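Local coordinates for protein DNA polymerase (PDB 2PY5) that replicates viral DNA from a protein primer with strand displacement, high processivity and high fidelity, and in its natural form proofreads with a 3'-5' exonuclease, at residues Val210-Ser215 / Pro424-Met429; Leu263-Pro268 / Lys354-Leu359; Glu279-His284 / Gly350-Ala355. The protein carries 2 engineered substitutions. One frame throughout, in Å; residues are numbered along the deposited sequence.

Contact 1 of 3, residues Val210-Ser215 / Pro424-Met429; sequences VFPTLS and PVYTPM. With EDO (1,2-ethanediol), chain M.
Tyr426 and Phe211 meet ring against ring, yet not as a stack: the centroids are 5.2 Å apart and the planes are inclined at 46°. CD2 of Phe211 does the touching, coming over one face of the phenol toward its rim, 3.5 Å from Tyr426 CD2. The opposite face is taken by Pro428 CD, over the ring centre, and Pro212 O lies in the plane at the edge. CG of Tyr426, anti to its backbone N (chi1 -166°), lies 4.0 Å from Phe211 CB; its OH is hydrogen-bonded to Gly266 O. At the edge of the Phe211 ring is Met429 CE, 3.7 Å from Phe211 CE2. These contacts seat the loop joining helices 204-210 and 216-223, part of the region involved in coordinating synthesis with degradation, on the start of helix 427-447 and the loop leading into it. Pro424 lays CG 3.4 Å from Leu214 O and CD near Thr213 CG2. No direct hydrogen bond spans the segments; two waters do so instead. One donates to Val425 O at 2.6 Å and to Phe211 O, which 1,2-ethanediol, probably from the crystallisation liquor, also grips through O2 at 2.7 Å. The other donates to Val425 O and Pro212 O and accepts from Leu214 N.

Contact 2 of 3, residues Leu263-Pro268 / Lys354-Leu359; sequences LPYGEP and KATTGL
Leu263 and Thr356 exchange two backbone hydrogen bonds, Leu263 N to Thr356 O at 3.0 Å and Thr356 N to Leu263 O at 2.9 Å. A third bond runs from Tyr265 N to Lys354 O at 3.0 Å. That oxygen also receives a CA-H...O contact from Pro264 CA at 3.2 Å, in the non-hydrogen-bonded pair Pro264-Ala355. Strands 263-265 and 354-356 are thus an antiparallel pair, strongly twisted, with 130° between their directions; the insertion they bracket is consistent with the TPR1 subdomain of protein-primed B-family polymerases. Thr356 itself binds single-stranded DNA. Side-chain packing centres on Tyr265. Its CG, in the crowded position between backbone N and carbonyl carbon (chi1 74°), is nearer to strand 354-356 than its CB is, and the ring beyond meets that strand. Lys354 CB makes a CH-pi contact over the ring face, 3.9 Å from its centroid, Thr356 CG2 lies 3.9 Å from Tyr265 CD2, and Ala355 C is in plane at the ring edge. Two waters add bridges: one donates to Tyr265 O and accepts from Lys354 N at 2.9 Å, and another accepts from both Glu267 N and Lys354 NZ, near the corner at Gly266.

Contact 3 of 3, residues Glu279-His284 / Gly350-Ala355; sequences EDYPLH and GLKFKA
Tyr281 CB rests on the aliphatic part of Lys352, 3.6 Å from its CD and only slightly farther from its CG. The lysine runs extended beyond CG past this carbon, and its NZ forms a salt bridge with Asp278. Tyr281 CG, anti to its own carbonyl carbon (chi1 -70°), approaches Lys354 N and Phe353 C, while Phe353 N lies in plane at the ring edge. Tyr281 CD2 comes closest to Lys354 N, at 3.4 Å. Farther out, CE2 and CZ lie under Lys354 CG, at 3.6 Å from CE2; this methylene makes a CH-pi contact 20° off the ring normal, and the two side chains point the same way. At the tip, Tyr281 OH ends beside the lysine chain, 4.3 Å from Lys354 CD. Next along the chain, Pro282 CG and Leu283 CD1 both pack on Ala355 CB, the leucine carbon at 3.6 Å. A water bridges the backbones, donating to Asp280 O at 2.8 Å and accepting from Ala355 N. The direct bonds are unequal: Phe353 N to Leu283 O is 2.8 Å, Leu283 N to Phe353 O a weak 3.5 Å. Leu283-Phe353 is a hydrogen-bonded pair and His284-Lys352 a non-hydrogen-bonded one, the register of an antiparallel sheet in which strand 283-294 starts alongside strand 340-356.

How the contacts relate
From the N terminus, the chain first enters contact 1 at 210-215, in the region joining exonuclease and polymerisation activities, and closes that loop only at 424-429. Inside it, 263-268 opens contact 2 and 279-284 opens contact 3. Strand 340-356 answers both, so the two inner loops end on one stretch and share Lys354 and Ala355; contacts 2 and 3 both nest inside contact 1, and no loop crosses another. The inner pair belongs to one antiparallel sheet, with Leu283 CD1 3.5 Å from Pro264 N. Contact 1 joins this sheet through a probable hydrogen bond between Val210 O and Gly266 N (2.7 Å) and through Pro428 CG, 3.4 Å from Phe353 CE2.

Contact 1 of 3, residues Val210-Ser215 / Pro424-Met429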
# COMPACT_ATOMS: atom_id res chain seq x y z
N VAL F 210 -23.20 8.77 12.29
CA VAL F 210 -21.97 8.84 13.09
C VAL F 210 -20.76 9.37 12.32
O VAL F 210 -19.81 9.86 12.94
CB VAL F 210 -21.62 7.51 13.79
CG1 VAL F 210 -22.84 6.99 14.58
CG2 VAL F 210 -21.10 6.49 12.84
N PHE F 211 -20.78 9.29 10.98
CA PHE F 211 -19.67 9.83 10.17
C PHE F 211 -20.22 10.88 9.19
O PHE F 211 -20.29 10.64 7.98
CB PHE F 211 -18.95 8.71 9.43
CG PHE F 211 -18.42 7.64 10.32
CD1 PHE F 211 -18.78 6.31 10.13
CD2 PHE F 211 -17.57 7.95 11.39
CE1 PHE F 211 -18.29 5.32 10.97
CE2 PHE F 211 -17.06 6.98 12.22
CZ PHE F 211 -17.41 5.65 12.02
N PRO F 212 -20.60 12.05 9.73
CA PRO F 212 -21.15 13.11 8.92
C PRO F 212 -20.09 13.68 8.00
O PRO F 212 -18.88 13.59 8.27
CB PRO F 212 -21.59 14.14 9.96
CG PRO F 212 -20.68 13.93 11.09
CD PRO F 212 -20.50 12.45 11.14
N THR F 213 -20.55 14.26 6.90
CA THR F 213 -19.65 14.83 5.91
C THR F 213 -19.14 16.15 6.43
O THR F 213 -19.93 17.06 6.72
CB THR F 213 -20.39 15.08 4.59
OG1 THR F 213 -21.01 13.87 4.16
CG2 THR F 213 -19.41 15.56 3.52
N LEU F 214 -17.82 16.27 6.58
CA LEU F 214 -17.23 17.52 7.00
C LEU F 214 -17.03 18.45 5.81
O LEU F 214 -16.86 18.01 4.66
CB LEU F 214 -15.88 17.28 7.70
CG LEU F 214 -15.87 16.42 8.99
CD1 LEU F 214 -14.57 16.75 9.73
CD2 LEU F 214 -17.09 16.61 9.87
N SER F 215 -17.06 19.74 6.09
CA SER F 215 -16.75 20.71 5.06
C SER F 215 -15.32 20.49 4.57
O SER F 215 -14.47 19.91 5.27
CB SER F 215 -16.89 22.12 5.61
OG SER F 215 -15.84 22.42 6.49
N PRO F 424 -15.64 14.14 1.59
CA PRO F 424 -14.80 13.33 2.47
C PRO F 424 -15.58 12.13 3.00
O PRO F 424 -16.81 12.08 2.91
CB PRO F 424 -14.49 14.27 3.64
CG PRO F 424 -14.97 15.57 3.31
CD PRO F 424 -15.84 15.50 2.11
N VAL F 425 -14.84 11.16 3.53
CA VAL F 425 -15.40 10.00 4.18
C VAL F 425 -15.48 10.40 5.66
O VAL F 425 -16.49 10.97 6.07
CB VAL F 425 -14.59 8.71 3.89
CG1 VAL F 425 -15.22 7.54 4.61
CG2 VAL F 425 -14.49 8.43 2.35
N TYR F 426 -14.43 10.14 6.44
CA TYR F 426 -14.39 10.65 7.84
C TYR F 426 -12.96 10.64 8.32
O TYR F 426 -12.48 9.74 9.00
CB TYR F 426 -15.35 9.88 8.77
CG TYR F 426 -15.53 10.61 10.08
CD1 TYR F 426 -16.35 11.75 10.16
CD2 TYR F 426 -14.89 10.21 11.24
CE1 TYR F 426 -16.50 12.44 11.37
CE2 TYR F 426 -15.03 10.91 12.43
CZ TYR F 426 -15.83 12.03 12.47
OH TYR F 426 -15.97 12.73 13.67
N THR F 427 -12.24 11.68 7.90
CA THR F 427 -10.80 11.76 8.10
C THR F 427 -10.37 11.68 9.58
O THR F 427 -9.32 11.10 9.86
CB THR F 427 -10.23 12.99 7.38
OG1 THR F 427 -10.66 12.97 6.01
CG2 THR F 427 -8.69 13.03 7.44
N PRO F 428 -11.17 12.22 10.54
CA PRO F 428 -10.71 12.07 11.93
C PRO F 428 -10.45 10.60 12.33
O PRO F 428 -9.59 10.32 13.13
CB PRO F 428 -11.88 12.64 12.73
CG PRO F 428 -12.49 13.62 11.80
CD PRO F 428 -12.41 13.00 10.46
N MET F 429 -11.25 9.68 11.79
CA MET F 429 -11.08 8.28 12.13
C MET F 429 -9.72 7.77 11.68
O MET F 429 -9.03 7.05 12.42
CB MET F 429 -12.21 7.44 11.53
CG MET F 429 -12.24 5.99 11.87
SD MET F 429 -12.36 5.68 13.63
CE MET F 429 -14.09 5.70 14.05
C1 EDO M . -23.98 11.77 5.67
O1 EDO M . -24.30 12.06 7.04
C2 EDO M . -22.48 11.51 5.51
O2 EDO M . -22.09 10.21 5.96
O HOH W 1 -18.98 10.32 5.63
O HOH W 2 -16.48 13.63 6.80

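Contact 2 of 3, residues Leu263-Pro268 / Lys354-Leu359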
# COMPACT_ATOMS: atom_id res chain seq x y z
N LEU F 263 -12.17 6.13 19.74
CA LEU F 263 -12.08 6.69 18.39
C LEU F 263 -13.17 7.73 18.14
O LEU F 263 -14.27 7.65 18.71
CB LEU F 263 -12.11 5.60 17.34
CG LEU F 263 -10.96 4.58 17.36
CD1 LEU F 263 -11.23 3.38 16.46
CD2 LEU F 263 -9.66 5.30 16.97
N PRO F 264 -12.88 8.71 17.28
CA PRO F 264 -13.79 9.84 17.09
C PRO F 264 -14.97 9.55 16.18
O PRO F 264 -14.87 8.76 15.23
CB PRO F 264 -12.87 10.88 16.42
CG PRO F 264 -12.00 10.04 15.59
CD PRO F 264 -11.67 8.87 16.45
N TYR F 265 -16.08 10.25 16.43
CA TYR F 265 -17.21 10.25 15.51
C TYR F 265 -17.97 11.58 15.62
O TYR F 265 -17.71 12.41 16.54
CB TYR F 265 -18.14 9.06 15.78
CG TYR F 265 -18.98 9.20 17.02
CD1 TYR F 265 -20.28 9.72 16.94
CD2 TYR F 265 -18.50 8.84 18.26
CE1 TYR F 265 -21.06 9.87 18.07
CE2 TYR F 265 -19.30 8.99 19.42
CZ TYR F 265 -20.55 9.53 19.30
OH TYR F 265 -21.35 9.67 20.45
N GLY F 266 -18.91 11.77 14.70
CA GLY F 266 -19.79 12.91 14.72
C GLY F 266 -19.22 14.23 14.25
O GLY F 266 -18.09 14.30 13.76
N GLU F 267 -20.02 15.28 14.41
CA GLU F 267 -19.63 16.61 13.97
C GLU F 267 -18.66 17.17 14.98
O GLU F 267 -18.97 17.20 16.18
CB GLU F 267 -20.83 17.56 13.86
CG GLU F 267 -20.49 18.90 13.20
CD GLU F 267 -20.10 18.78 11.70
OE1 GLU F 267 -20.71 17.94 11.01
OE2 GLU F 267 -19.20 19.54 11.22
N PRO F 268 -17.49 17.62 14.54
CA PRO F 268 -16.59 18.23 15.49
C PRO F 268 -17.05 19.60 15.96
O PRO F 268 -17.89 20.24 15.32
CB PRO F 268 -15.28 18.38 14.70
CG PRO F 268 -15.71 18.48 13.32
CD PRO F 268 -16.90 17.56 13.19
N LYS F 354 -16.59 13.94 19.73
CA LYS F 354 -17.18 12.82 20.44
C LYS F 354 -16.39 11.56 20.14
O LYS F 354 -15.70 11.47 19.12
CB LYS F 354 -18.65 12.63 20.05
CG LYS F 354 -19.48 13.86 20.24
CD LYS F 354 -20.96 13.62 19.97
CE LYS F 354 -21.30 13.76 18.52
NZ LYS F 354 -22.78 14.03 18.38
N ALA F 355 -16.51 10.56 21.01
CA ALA F 355 -15.74 9.36 20.83
C ALA F 355 -16.35 8.15 21.50
O ALA F 355 -17.10 8.27 22.49
CB ALA F 355 -14.32 9.58 21.33
N THR F 356 -16.02 6.99 20.96
CA THR F 356 -16.54 5.73 21.48
C THR F 356 -15.60 4.60 21.07
O THR F 356 -14.83 4.74 20.10
CB THR F 356 -17.96 5.47 20.97
OG1 THR F 356 -18.53 4.38 21.71
CG2 THR F 356 -17.96 5.16 19.49
N THR F 357 -15.69 3.50 21.79
CA THR F 357 -15.07 2.26 21.38
C THR F 357 -16.14 1.43 20.69
O THR F 357 -17.33 1.73 20.82
CB THR F 357 -14.50 1.48 22.58
OG1 THR F 357 -15.56 1.08 23.47
CG2 THR F 357 -13.48 2.34 23.31
N GLY F 358 -15.72 0.40 19.96
CA GLY F 358 -16.65 -0.60 19.46
C GLY F 358 -17.30 -0.41 18.09
O GLY F 358 -18.09 -1.27 17.67
N LEU F 359 -16.99 0.68 17.40
CA LEU F 359 -17.60 0.93 16.09
C LEU F 359 -17.26 -0.14 15.06
O LEU F 359 -18.04 -0.36 14.13
CB LEU F 359 -17.23 2.32 15.54
CG LEU F 359 -17.93 3.49 16.22
CD1 LEU F 359 -17.19 4.79 15.95
CD2 LEU F 359 -19.37 3.59 15.75
O HOH W 3 -17.69 14.97 17.29
O HOH W 4 -22.62 14.63 15.51

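Contact 3 of 3, residues Glu279-His284 / Gly350-Ala355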
# COMPACT_ATOMS: atom_id res chain seq x y z
N GLU F 279 -15.57 15.89 28.75
CA GLU F 279 -15.82 14.43 28.76
C GLU F 279 -16.69 13.97 27.58
O GLU F 279 -16.59 12.83 27.18
CB GLU F 279 -16.44 13.97 30.10
CG GLU F 279 -17.86 14.35 30.29
CD GLU F 279 -18.56 13.62 31.45
OE1 GLU F 279 -18.25 12.43 31.75
OE2 GLU F 279 -19.44 14.24 32.03
N ASP F 280 -17.56 14.84 27.07
CA ASP F 280 -18.44 14.49 25.96
C ASP F 280 -17.76 14.61 24.58
O ASP F 280 -18.25 14.05 23.60
CB ASP F 280 -19.68 15.36 25.97
CG ASP F 280 -20.57 15.07 27.16
OD1 ASP F 280 -20.45 13.98 27.76
OD2 ASP F 280 -21.39 15.94 27.49
N TYR F 281 -16.68 15.40 24.51
CA TYR F 281 -15.83 15.53 23.32
C TYR F 281 -14.39 15.29 23.75
O TYR F 281 -13.58 16.23 23.78
CB TYR F 281 -15.97 16.91 22.68
CG TYR F 281 -17.30 17.17 22.02
CD1 TYR F 281 -18.42 17.45 22.77
CD2 TYR F 281 -17.44 17.15 20.64
CE1 TYR F 281 -19.64 17.66 22.18
CE2 TYR F 281 -18.66 17.40 20.03
CZ TYR F 281 -19.77 17.64 20.82
OH TYR F 281 -21.02 17.90 20.25
N PRO F 282 -14.07 14.05 24.16
CA PRO F 282 -12.82 13.72 24.87
C PRO F 282 -11.56 13.55 23.99
O PRO F 282 -10.44 13.40 24.56
CB PRO F 282 -13.17 12.41 25.56
CG PRO F 282 -14.08 11.74 24.59
CD PRO F 282 -14.94 12.86 24.04
N LEU F 283 -11.72 13.57 22.67
CA LEU F 283 -10.61 13.52 21.73
C LEU F 283 -10.48 14.87 21.04
O LEU F 283 -11.46 15.56 20.82
CB LEU F 283 -10.80 12.44 20.66
CG LEU F 283 -10.89 10.99 21.13
CD1 LEU F 283 -11.06 10.06 19.95
CD2 LEU F 283 -9.68 10.58 22.00
N HIS F 284 -9.27 15.24 20.65
CA HIS F 284 -9.10 16.49 19.95
C HIS F 284 -7.88 16.50 19.06
O HIS F 284 -7.00 15.66 19.20
CB HIS F 284 -9.09 17.70 20.90
CG HIS F 284 -7.82 17.88 21.70
ND1 HIS F 284 -7.55 17.18 22.85
CD2 HIS F 284 -6.79 18.76 21.54
CE1 HIS F 284 -6.38 17.57 23.34
NE2 HIS F 284 -5.90 18.53 22.56
N GLY F 350 -8.16 24.40 17.48
CA GLY F 350 -8.28 22.99 17.20
C GLY F 350 -9.71 22.54 16.98
O GLY F 350 -10.61 23.37 16.81
N LEU F 351 -9.88 21.23 16.99
CA LEU F 351 -11.19 20.59 16.83
C LEU F 351 -11.33 19.50 17.87
O LEU F 351 -10.39 18.73 18.11
CB LEU F 351 -11.36 19.97 15.43
CG LEU F 351 -11.02 20.78 14.18
CD1 LEU F 351 -9.55 20.62 13.85
CD2 LEU F 351 -11.88 20.31 13.00
N LYS F 352 -12.50 19.41 18.49
CA LYS F 352 -12.77 18.33 19.44
C LYS F 352 -13.89 17.43 18.95
O LYS F 352 -14.77 17.86 18.17
CB LYS F 352 -13.04 18.84 20.86
CG LYS F 352 -14.24 19.74 20.98
CD LYS F 352 -14.46 20.21 22.40
CE LYS F 352 -15.74 20.99 22.52
NZ LYS F 352 -15.96 21.51 23.94
N PHE F 353 -13.83 16.17 19.37
CA PHE F 353 -14.70 15.12 18.84
C PHE F 353 -15.33 14.29 19.95
O PHE F 353 -14.67 13.90 20.89
CB PHE F 353 -13.92 14.15 17.94
CG PHE F 353 -13.18 14.82 16.81
CD1 PHE F 353 -11.92 15.32 17.02
CD2 PHE F 353 -13.76 14.95 15.57
CE1 PHE F 353 -11.22 15.96 16.00
CE2 PHE F 353 -13.06 15.59 14.55
CZ PHE F 353 -11.79 16.09 14.80
N LYS F 354 -16.59 13.94 19.73
CA LYS F 354 -17.18 12.82 20.44
C LYS F 354 -16.39 11.56 20.14
O LYS F 354 -15.70 11.47 19.12
CB LYS F 354 -18.65 12.63 20.05
CG LYS F 354 -19.48 13.86 20.24
CD LYS F 354 -20.96 13.62 19.97
CE LYS F 354 -21.30 13.76 18.52
NZ LYS F 354 -22.78 14.03 18.38
N ALA F 355 -16.51 10.56 21.01
CA ALA F 355 -15.74 9.36 20.83
C ALA F 355 -16.35 8.15 21.50
O ALA F 355 -17.10 8.27 22.49
CB ALA F 355 -14.32 9.58 21.33
O HOH W 5 -18.19 11.22 23.40